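Local coordinates for protein putative oxidoreductase molybdopterin-binding subunit (Sulfolobus tokodaii, PDB 4ZOH) that probably serves as the molybdenum-binding subunit of an oxidoreductase of the xanthine dehydrogenase and aldehyde oxidase family, carrying a pterin cytosine dinucleotide, at residues Q78-V83 against V100-L105; R159-P164 against G629-T634; G277-N282 against K299-M304; Q617-G622 against P680-A685. All blocks are in the same frame, centred on the assembly; numbering follows the deposited sequence.

Overall arrangement
Interaction 1 is peripheral: it lies in the hammerhead region, its centre about 31 Å from that of the chain, and closes before the others open. The other three have centres 17 to 19 Å from the chain's centre. Interactions 2 and 3 share a mixed sheet, in which strand 149-161 is one of the two outermost strands within this chain and strand 272-282 is interior; their centres are 22 Å apart. Along the chain, interaction 3 falls between the two segments of interaction 2, whereas interactions 2 and 4 alternate and touch, with centres 17 Å apart. Interaction 2 joins the two molybdopterin cofactor-binding regions, one segment in each, and interaction 4 packs two later helices beside it.

Interaction 1 (Q78-V83 against V100-L105); sequences QPIAIV and VEYEEL
Ile80 lays its CD1 methyl against the side chains of Val100 and Tyr102, bringing together two strands of the hammerhead region. Strand 79-85 belongs to a seven-stranded mixed sheet that also takes in later strands of the chain, strand 100-104 to an antiparallel sheet of three strands, and helix 88-95 lies between them in sequence. The two backbones are not neighbours in a sheet: Ile80 CA and Val100 CA, the nearest pair, are 8.7 Å apart, and the space is bridged by side chains. On strand 79-85, Ile80 and Ala81 form a classic beta bulge opposite Val37. Ile80 CG1 sits between the backbone N and the carbonyl carbon (chi1 59°), and the extended second torsion of 170° carries CD1 outward to the other strand. Ile80 crosses both partners at about a right angle, and CD1 makes all its close approaches. It lies 3.9 Å from Val100 CG1 and 4.0 Å from Val100 CG2, resting on both branches of the valine. Toward the tyrosine it comes in obliquely at the phenol end, 4.1 Å from Tyr102 CZ. The ring is steadied from several directions: Val100 CG1 rests 3.7 Å above its plane, over the centre, while Tyr41 makes an edge-to-face stack with it and Ile46 of strand 44-48 packs on it. The hydroxyl is hydrogen-bonded to Lys40 N, which fixes the far end of the phenol where the isoleucine meets it. The shortest approach of the contact is there, with Ile80 CD1 3.5 Å from Tyr102 OH.

Interaction 2 (R159-P164 against G629-T634); sequences RVIASP and GQLLTT
Ile161 and Leu631 reach for each other end to end, and their terminal methyls form the heart of a small apolar contact: Ile161 CD1 is 4.1 Å from Leu631 CD2. Ile161 gives up the most surface, 42 Å², with Leu631 contributing 20 Å² and Thr633 12 Å². The leucine has CG anti to its backbone nitrogen (chi1 173°), which extends the side chain out of the loop toward the strand end. Thr633 takes part through its backbone, its O lying 4.4 Å from Ile161 CD1. Just beyond Ile161 the strand ends in a tight turn. Ser163, at positive phi, swings back and donates a hydrogen bond from OG to Ile161 O (2.7 Å), standing above the carbonyl plane, 61° out of it. A basic side chain of another protein chain also binds Ile161 O, so this carbonyl has two donors near a subunit interface, while Tyr639 OH bonds to Ile161 N. The contact joins the end of strand 149-161 to the loop between helix 600-619 and strand 651-655. Helix 245-251 packs along it, Phe249 on Ile161 and Ile250 on Leu631, and His254 of strand 254-266 touches both side chains.

Interaction 3 (G277-N282 against K299-M304); sequences GTLIAN and KSTVRM
Leu279 projects from its strand onto residues 299-304 of helix 288-304, where its CD2 methyl meets Thr301 and Val302. The contact lies inside a beta-alpha-beta unit, strand 272-282, helix 288-304 and strand 313-321, the two strands running parallel side by side with the helix packed on the sheet. Leu279 is in an extended conformation: CG stands anti to the backbone N (chi1 178°), and with chi2 at 72° it is CD2 that continues the chain away from CA and serves as the leading methyl. Successive helix residues then receive it with different branches. Val302 offers CG2, the branch beside its own backbone N, while CG1 is the one anti to N (chi1 -166°). Leu279 CD2 and Val302 CG2 are 3.4 Å apart, closer than usual van der Waals contact, so the fit is tight. Thr301 is turned so that its methyl faces the strand, with CG2 3.9 Å from Leu279 CD2. Its hydroxyl is turned instead to two carbonyls, Gly335 O, the stronger partner, and Asn297 O in the preceding helical turn. Ile316 of strand 313-321 packs on both Leu279 and Val302, adding to the apolar layer between sheet and helix. The second leucine methyl takes part as well: Leu279 CD1 lies 4.1 Å from Thr301 CG2.

Interaction 4 (Q617-G622 against P680-A685); sequences QALLEG and PTIINA
Ile683 reaches Ala618 along its longer branch. From CB, the chain turns into CG1, which stands anti to the carbonyl carbon (chi1 -61°) and lies 3.7 Å from Ala618 CB. The tip, Ile683 CD1, closes to 3.5 Å from Ala618 CB and also comes within 3.8 Å of Ala618 O. One residue earlier, Ile682 meets the same alanine methyl and Leu619 as well. Its CG2, on the branch anti to the backbone N, lies 3.8 Å from Ala618 CB and 3.7 Å from Leu619 CD2, with Leu619 CG hardly farther. Ile682 and Leu619 cross at about a right angle, the methyl resting against the fork of the leucine. The small alanine lets the backbones come near, Ala618 CA and Ile683 CA being 6.1 Å apart. The contact joins the C-terminal end of helix 600-619 to helix 673-688, which leads directly into Cys689 of the disulfide with Cys405. Strands 568-577 and 583-593 border Ile682 through Ala573, Val585 and Tyr588. Val699 packs on Ile683 and bonds to the backbone of Ala618, and helix 336-353 touches helix 673-688 through Glu344, Arg345 and Asn348.

Interaction 1 (Q78-V83 against V100-L105)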
# COMPACT_ATOMS: atom_id res chain seq x y z
N GLN A 78 28.20 -5.83 12.87
CA GLN A 78 27.22 -6.88 13.16
C GLN A 78 26.06 -6.32 13.97
O GLN A 78 26.27 -5.55 14.90
CB GLN A 78 27.81 -8.09 13.86
CG GLN A 78 26.87 -9.33 13.81
CD GLN A 78 27.51 -10.48 14.58
OE1 GLN A 78 28.41 -10.22 15.35
NE2 GLN A 78 27.11 -11.73 14.32
N PRO A 79 24.82 -6.65 13.57
CA PRO A 79 23.69 -6.30 14.45
C PRO A 79 23.74 -7.01 15.85
O PRO A 79 23.91 -8.28 15.96
CB PRO A 79 22.45 -6.77 13.65
CG PRO A 79 22.92 -7.01 12.26
CD PRO A 79 24.39 -7.39 12.36
N ILE A 80 23.63 -6.18 16.87
CA ILE A 80 23.65 -6.66 18.26
C ILE A 80 22.37 -6.30 19.04
O ILE A 80 22.12 -6.85 20.12
CB ILE A 80 24.96 -6.21 18.99
CG1 ILE A 80 25.10 -4.70 18.99
CG2 ILE A 80 26.12 -6.92 18.32
CD1 ILE A 80 26.23 -4.16 19.89
N ALA A 81 21.56 -5.41 18.46
CA ALA A 81 20.30 -4.97 19.07
C ALA A 81 19.40 -4.37 17.98
O ALA A 81 19.92 -3.93 16.92
CB ALA A 81 20.59 -3.90 20.13
N ILE A 82 18.10 -4.31 18.26
CA ILE A 82 17.09 -3.78 17.29
C ILE A 82 16.25 -2.75 18.03
O ILE A 82 15.71 -3.07 19.11
CB ILE A 82 16.15 -4.84 16.72
CG1 ILE A 82 16.86 -6.10 16.27
CG2 ILE A 82 15.33 -4.23 15.59
CD1 ILE A 82 16.79 -7.26 17.24
N VAL A 83 16.15 -1.52 17.51
CA VAL A 83 15.28 -0.57 18.09
C VAL A 83 14.07 -0.38 17.17
O VAL A 83 14.20 -0.52 15.91
CB VAL A 83 15.93 0.75 18.44
CG1 VAL A 83 17.23 0.54 19.28
CG2 VAL A 83 16.20 1.65 17.24
N VAL A 100 25.03 -1.09 25.91
CA VAL A 100 25.73 -2.32 25.48
C VAL A 100 26.94 -2.47 26.36
O VAL A 100 27.67 -1.51 26.58
CB VAL A 100 26.19 -2.29 23.99
CG1 VAL A 100 26.85 -3.61 23.66
CG2 VAL A 100 24.99 -1.99 23.06
N GLU A 101 27.13 -3.67 26.84
CA GLU A 101 28.33 -3.90 27.59
C GLU A 101 29.21 -4.85 26.77
O GLU A 101 28.82 -6.00 26.43
CB GLU A 101 27.99 -4.37 29.03
CG GLU A 101 29.05 -5.30 29.67
CD GLU A 101 28.55 -6.17 30.84
OE1 GLU A 101 28.79 -7.42 30.82
OE2 GLU A 101 27.90 -5.62 31.78
N TYR A 102 30.40 -4.34 26.44
CA TYR A 102 31.40 -5.08 25.66
C TYR A 102 32.57 -5.65 26.49
O TYR A 102 33.13 -4.96 27.30
CB TYR A 102 32.01 -4.14 24.62
CG TYR A 102 31.11 -3.60 23.48
CD1 TYR A 102 30.86 -4.36 22.33
CD2 TYR A 102 30.65 -2.28 23.51
CE1 TYR A 102 30.14 -3.81 21.25
CE2 TYR A 102 29.91 -1.73 22.46
CZ TYR A 102 29.67 -2.52 21.32
OH TYR A 102 28.99 -1.99 20.26
N GLU A 103 32.93 -6.88 26.24
CA GLU A 103 34.23 -7.44 26.65
C GLU A 103 35.08 -7.74 25.42
O GLU A 103 34.84 -8.73 24.74
CB GLU A 103 34.02 -8.71 27.48
CG GLU A 103 33.36 -8.40 28.81
CD GLU A 103 32.76 -9.62 29.50
OE1 GLU A 103 33.08 -10.81 29.17
OE2 GLU A 103 32.00 -9.32 30.44
N GLU A 104 36.04 -6.86 25.13
CA GLU A 104 36.84 -6.95 23.92
C GLU A 104 37.64 -8.21 23.97
O GLU A 104 38.28 -8.45 24.97
CB GLU A 104 37.77 -5.79 23.81
CG GLU A 104 37.17 -4.57 23.18
CD GLU A 104 38.10 -3.42 23.43
OE1 GLU A 104 38.83 -2.99 22.49
OE2 GLU A 104 38.13 -2.98 24.60
N LEU A 105 37.49 -9.04 22.94
CA LEU A 105 38.28 -10.23 22.73
C LEU A 105 39.30 -10.00 21.66
O LEU A 105 39.31 -8.96 20.96
CB LEU A 105 37.42 -11.42 22.35
CG LEU A 105 36.26 -11.58 23.31
CD1 LEU A 105 35.27 -12.57 22.73
CD2 LEU A 105 36.79 -12.02 24.69

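Interaction 2 (R159-P164 against G629-T634)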
# COMPACT_ATOMS: atom_id res chain seq x y z
N ARG A 159 39.44 -6.89 -1.54
CA ARG A 159 38.01 -6.80 -1.18
C ARG A 159 37.33 -5.55 -1.85
O ARG A 159 37.87 -4.48 -1.80
CB ARG A 159 37.94 -6.60 0.30
CG ARG A 159 36.59 -6.96 0.89
CD ARG A 159 36.77 -7.03 2.43
NE ARG A 159 35.63 -7.67 3.08
CZ ARG A 159 35.40 -8.97 3.09
NH1 ARG A 159 34.29 -9.44 3.68
NH2 ARG A 159 36.22 -9.81 2.48
N VAL A 160 36.14 -5.71 -2.38
CA VAL A 160 35.38 -4.52 -2.84
C VAL A 160 33.96 -4.58 -2.24
O VAL A 160 33.61 -5.58 -1.62
CB VAL A 160 35.28 -4.50 -4.40
CG1 VAL A 160 36.68 -4.29 -5.05
CG2 VAL A 160 34.63 -5.78 -4.87
N ILE A 161 33.15 -3.52 -2.46
CA ILE A 161 31.81 -3.47 -1.94
C ILE A 161 30.82 -3.15 -3.07
O ILE A 161 30.97 -2.14 -3.75
CB ILE A 161 31.74 -2.42 -0.84
CG1 ILE A 161 32.75 -2.78 0.29
CG2 ILE A 161 30.31 -2.32 -0.26
CD1 ILE A 161 33.01 -1.60 1.24
N ALA A 162 29.83 -4.03 -3.25
CA ALA A 162 28.83 -3.96 -4.29
C ALA A 162 28.26 -2.55 -4.50
O ALA A 162 28.21 -2.07 -5.64
CB ALA A 162 27.76 -4.99 -4.05
N SER A 163 27.93 -1.85 -3.40
CA SER A 163 27.48 -0.46 -3.43
C SER A 163 26.33 -0.18 -4.46
O SER A 163 26.42 0.81 -5.17
CB SER A 163 28.65 0.49 -3.70
OG SER A 163 29.80 0.14 -2.97
N PRO A 164 25.26 -1.05 -4.54
CA PRO A 164 24.12 -0.68 -5.39
C PRO A 164 23.58 0.66 -4.90
O PRO A 164 23.70 0.98 -3.70
CB PRO A 164 23.08 -1.76 -5.10
CG PRO A 164 23.41 -2.29 -3.73
CD PRO A 164 24.91 -2.15 -3.61
N GLY A 629 40.18 -3.32 13.06
CA GLY A 629 39.11 -3.98 12.29
C GLY A 629 37.96 -3.04 11.89
O GLY A 629 36.86 -3.53 11.66
N GLN A 630 38.20 -1.71 11.83
CA GLN A 630 37.23 -0.70 11.32
C GLN A 630 37.47 -0.49 9.83
O GLN A 630 38.59 -0.17 9.39
CB GLN A 630 37.38 0.71 11.94
CG GLN A 630 37.68 0.83 13.42
CD GLN A 630 36.51 0.46 14.27
OE1 GLN A 630 36.24 -0.72 14.51
NE2 GLN A 630 35.84 1.46 14.77
N LEU A 631 36.39 -0.65 9.07
CA LEU A 631 36.41 -0.37 7.64
C LEU A 631 36.76 1.11 7.44
O LEU A 631 36.13 1.99 8.05
CB LEU A 631 35.05 -0.73 7.04
CG LEU A 631 34.79 -0.37 5.58
CD1 LEU A 631 35.83 -1.08 4.68
CD2 LEU A 631 33.34 -0.78 5.22
N LEU A 632 37.79 1.39 6.66
CA LEU A 632 38.29 2.78 6.43
C LEU A 632 37.40 3.54 5.44
O LEU A 632 37.40 4.75 5.41
CB LEU A 632 39.75 2.76 5.90
CG LEU A 632 40.82 2.43 6.94
CD1 LEU A 632 42.15 2.10 6.25
CD2 LEU A 632 41.05 3.54 7.97
N THR A 633 36.62 2.82 4.64
CA THR A 633 35.91 3.48 3.53
C THR A 633 34.40 3.26 3.68
O THR A 633 33.86 2.30 3.20
CB THR A 633 36.49 3.03 2.15
OG1 THR A 633 36.30 1.64 2.03
CG2 THR A 633 38.00 3.29 2.10
N THR A 634 33.70 4.17 4.34
CA THR A 634 32.32 3.86 4.67
C THR A 634 31.28 4.84 4.05
O THR A 634 30.15 4.93 4.53
CB THR A 634 32.15 3.79 6.22
OG1 THR A 634 32.34 5.09 6.75
CG2 THR A 634 33.17 2.86 6.86

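Interaction 3 (G277-N282 against K299-M304)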
# COMPACT_ATOMS: atom_id res chain seq x y z
N GLY A 277 50.04 -23.68 -6.63
CA GLY A 277 50.21 -22.84 -5.46
C GLY A 277 48.99 -22.85 -4.52
O GLY A 277 48.24 -23.82 -4.45
N THR A 278 48.85 -21.76 -3.79
CA THR A 278 47.95 -21.71 -2.69
C THR A 278 46.98 -20.51 -2.93
O THR A 278 47.43 -19.35 -3.08
CB THR A 278 48.76 -21.50 -1.40
OG1 THR A 278 49.68 -22.60 -1.28
CG2 THR A 278 47.88 -21.44 -0.19
N LEU A 279 45.68 -20.81 -2.95
CA LEU A 279 44.62 -19.75 -2.99
C LEU A 279 44.08 -19.48 -1.62
O LEU A 279 43.47 -20.40 -1.00
CB LEU A 279 43.49 -20.18 -3.97
CG LEU A 279 42.31 -19.19 -4.07
CD1 LEU A 279 42.72 -17.92 -4.84
CD2 LEU A 279 41.07 -19.85 -4.66
N ILE A 280 44.23 -18.26 -1.10
CA ILE A 280 43.56 -17.95 0.16
C ILE A 280 42.35 -16.95 0.04
O ILE A 280 42.55 -15.72 -0.25
CB ILE A 280 44.55 -17.40 1.20
CG1 ILE A 280 45.56 -18.49 1.62
CG2 ILE A 280 43.80 -17.00 2.46
CD1 ILE A 280 46.80 -17.91 2.28
N ALA A 281 41.14 -17.43 0.36
CA ALA A 281 39.90 -16.60 0.26
C ALA A 281 39.39 -16.19 1.63
O ALA A 281 39.40 -16.99 2.56
CB ALA A 281 38.84 -17.34 -0.52
N ASN A 282 39.08 -14.90 1.79
CA ASN A 282 38.62 -14.36 3.05
C ASN A 282 37.06 -14.35 3.15
O ASN A 282 36.38 -13.54 2.50
CB ASN A 282 39.22 -12.97 3.24
CG ASN A 282 38.96 -12.42 4.62
OD1 ASN A 282 38.08 -12.89 5.28
ND2 ASN A 282 39.68 -11.38 5.01
N LYS A 299 35.30 -21.97 -5.05
CA LYS A 299 35.40 -23.03 -5.98
C LYS A 299 35.39 -22.54 -7.42
O LYS A 299 36.16 -23.07 -8.24
CB LYS A 299 34.28 -24.02 -5.74
CG LYS A 299 34.45 -24.63 -4.33
CD LYS A 299 33.36 -25.63 -4.08
CE LYS A 299 33.21 -25.94 -2.61
NZ LYS A 299 32.23 -27.07 -2.66
N SER A 300 34.57 -21.51 -7.70
CA SER A 300 34.51 -20.92 -9.04
C SER A 300 35.87 -20.32 -9.39
O SER A 300 36.37 -20.56 -10.50
CB SER A 300 33.42 -19.85 -9.08
OG SER A 300 32.19 -20.49 -8.99
N THR A 301 36.48 -19.61 -8.42
CA THR A 301 37.78 -19.04 -8.64
C THR A 301 38.83 -20.12 -9.03
O THR A 301 39.52 -19.97 -10.08
CB THR A 301 38.27 -18.37 -7.39
OG1 THR A 301 37.32 -17.38 -6.98
CG2 THR A 301 39.66 -17.74 -7.59
N VAL A 302 38.93 -21.20 -8.24
CA VAL A 302 39.91 -22.27 -8.54
C VAL A 302 39.57 -22.89 -9.87
O VAL A 302 40.43 -23.04 -10.73
CB VAL A 302 40.04 -23.41 -7.47
CG1 VAL A 302 41.32 -24.24 -7.74
CG2 VAL A 302 40.16 -22.84 -6.07
N ARG A 303 38.32 -23.25 -10.08
CA ARG A 303 38.05 -24.03 -11.25
C ARG A 303 38.26 -23.25 -12.58
O ARG A 303 38.29 -23.85 -13.64
CB ARG A 303 36.69 -24.71 -11.16
CG ARG A 303 35.47 -23.85 -11.44
CD ARG A 303 34.30 -24.44 -10.60
NE ARG A 303 33.86 -25.65 -11.29
CZ ARG A 303 32.81 -25.75 -12.09
NH1 ARG A 303 31.97 -24.72 -12.28
NH2 ARG A 303 32.56 -26.93 -12.67
N MET A 304 38.39 -21.92 -12.51
CA MET A 304 38.49 -21.13 -13.75
C MET A 304 39.92 -20.67 -14.03
O MET A 304 40.16 -20.12 -15.10
CB MET A 304 37.55 -19.88 -13.76
CG MET A 304 36.08 -20.25 -13.60
SD MET A 304 35.39 -21.29 -14.87
CE MET A 304 35.59 -20.13 -16.22

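Interaction 4 (Q617-G622 against P680-A685)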
# COMPACT_ATOMS: atom_id res chain seq x y z
N GLN A 617 37.41 -1.61 -10.02
CA GLN A 617 38.17 -2.52 -9.10
C GLN A 617 39.71 -2.36 -9.34
O GLN A 617 40.49 -2.15 -8.35
CB GLN A 617 37.76 -4.00 -9.31
CG GLN A 617 38.54 -4.91 -8.32
CD GLN A 617 38.22 -6.38 -8.28
OE1 GLN A 617 37.46 -6.97 -9.10
NE2 GLN A 617 38.83 -7.03 -7.29
N ALA A 618 40.11 -2.40 -10.63
CA ALA A 618 41.54 -2.17 -11.05
C ALA A 618 42.05 -0.81 -10.60
O ALA A 618 43.15 -0.69 -10.01
CB ALA A 618 41.71 -2.31 -12.57
N LEU A 619 41.22 0.21 -10.78
CA LEU A 619 41.74 1.60 -10.66
C LEU A 619 41.26 2.40 -9.48
O LEU A 619 41.89 3.40 -9.17
CB LEU A 619 41.47 2.42 -11.94
CG LEU A 619 41.93 1.88 -13.28
CD1 LEU A 619 41.43 2.85 -14.39
CD2 LEU A 619 43.48 1.69 -13.23
N LEU A 620 40.13 2.05 -8.87
CA LEU A 620 39.57 2.99 -7.86
C LEU A 620 39.26 2.34 -6.54
O LEU A 620 39.65 2.86 -5.51
CB LEU A 620 38.29 3.69 -8.38
CG LEU A 620 38.38 4.69 -9.56
CD1 LEU A 620 37.02 4.86 -10.26
CD2 LEU A 620 38.83 6.03 -9.01
N GLU A 621 38.50 1.25 -6.60
CA GLU A 621 37.83 0.73 -5.41
C GLU A 621 38.74 -0.16 -4.54
O GLU A 621 39.66 -0.76 -5.06
CB GLU A 621 36.63 -0.07 -5.89
CG GLU A 621 35.49 0.93 -6.22
CD GLU A 621 34.30 0.27 -6.87
OE1 GLU A 621 33.97 -0.87 -6.56
OE2 GLU A 621 33.71 0.88 -7.80
N GLY A 622 38.42 -0.25 -3.24
CA GLY A 622 38.97 -1.26 -2.33
C GLY A 622 38.42 -1.15 -0.93
O GLY A 622 38.25 -0.07 -0.37
N PRO A 680 41.52 -7.51 -15.29
CA PRO A 680 42.90 -7.76 -15.78
C PRO A 680 43.20 -7.02 -17.15
O PRO A 680 44.37 -6.74 -17.43
CB PRO A 680 42.86 -9.26 -16.13
CG PRO A 680 41.45 -9.56 -16.46
CD PRO A 680 40.66 -8.72 -15.43
N THR A 681 42.18 -6.79 -17.99
CA THR A 681 42.42 -5.96 -19.22
C THR A 681 43.08 -4.66 -18.86
O THR A 681 44.16 -4.32 -19.39
CB THR A 681 41.14 -5.67 -20.01
OG1 THR A 681 40.60 -6.92 -20.42
CG2 THR A 681 41.49 -4.88 -21.38
N ILE A 682 42.50 -4.00 -17.88
CA ILE A 682 42.95 -2.66 -17.45
C ILE A 682 44.30 -2.72 -16.71
O ILE A 682 45.19 -1.86 -16.92
CB ILE A 682 41.87 -1.91 -16.61
CG1 ILE A 682 40.60 -1.54 -17.47
CG2 ILE A 682 42.51 -0.72 -15.93
CD1 ILE A 682 40.92 -0.58 -18.59
N ILE A 683 44.43 -3.70 -15.80
CA ILE A 683 45.69 -3.89 -15.13
C ILE A 683 46.82 -4.23 -16.17
O ILE A 683 47.92 -3.72 -16.05
CB ILE A 683 45.67 -4.94 -13.97
CG1 ILE A 683 44.66 -4.53 -12.85
CG2 ILE A 683 47.12 -5.04 -13.42
CD1 ILE A 683 45.09 -3.24 -12.10
N ASN A 684 46.55 -5.10 -17.13
CA ASN A 684 47.59 -5.43 -18.13
C ASN A 684 48.03 -4.17 -18.88
O ASN A 684 49.25 -3.90 -18.98
CB ASN A 684 47.12 -6.53 -19.07
CG ASN A 684 47.09 -7.89 -18.38
OD1 ASN A 684 47.49 -7.95 -17.22
ND2 ASN A 684 46.60 -8.98 -19.06
N ALA A 685 47.04 -3.35 -19.27
CA ALA A 685 47.28 -2.04 -19.90
C ALA A 685 48.17 -1.18 -19.06
O ALA A 685 49.19 -0.69 -19.60
CB ALA A 685 46.01 -1.30 -20.29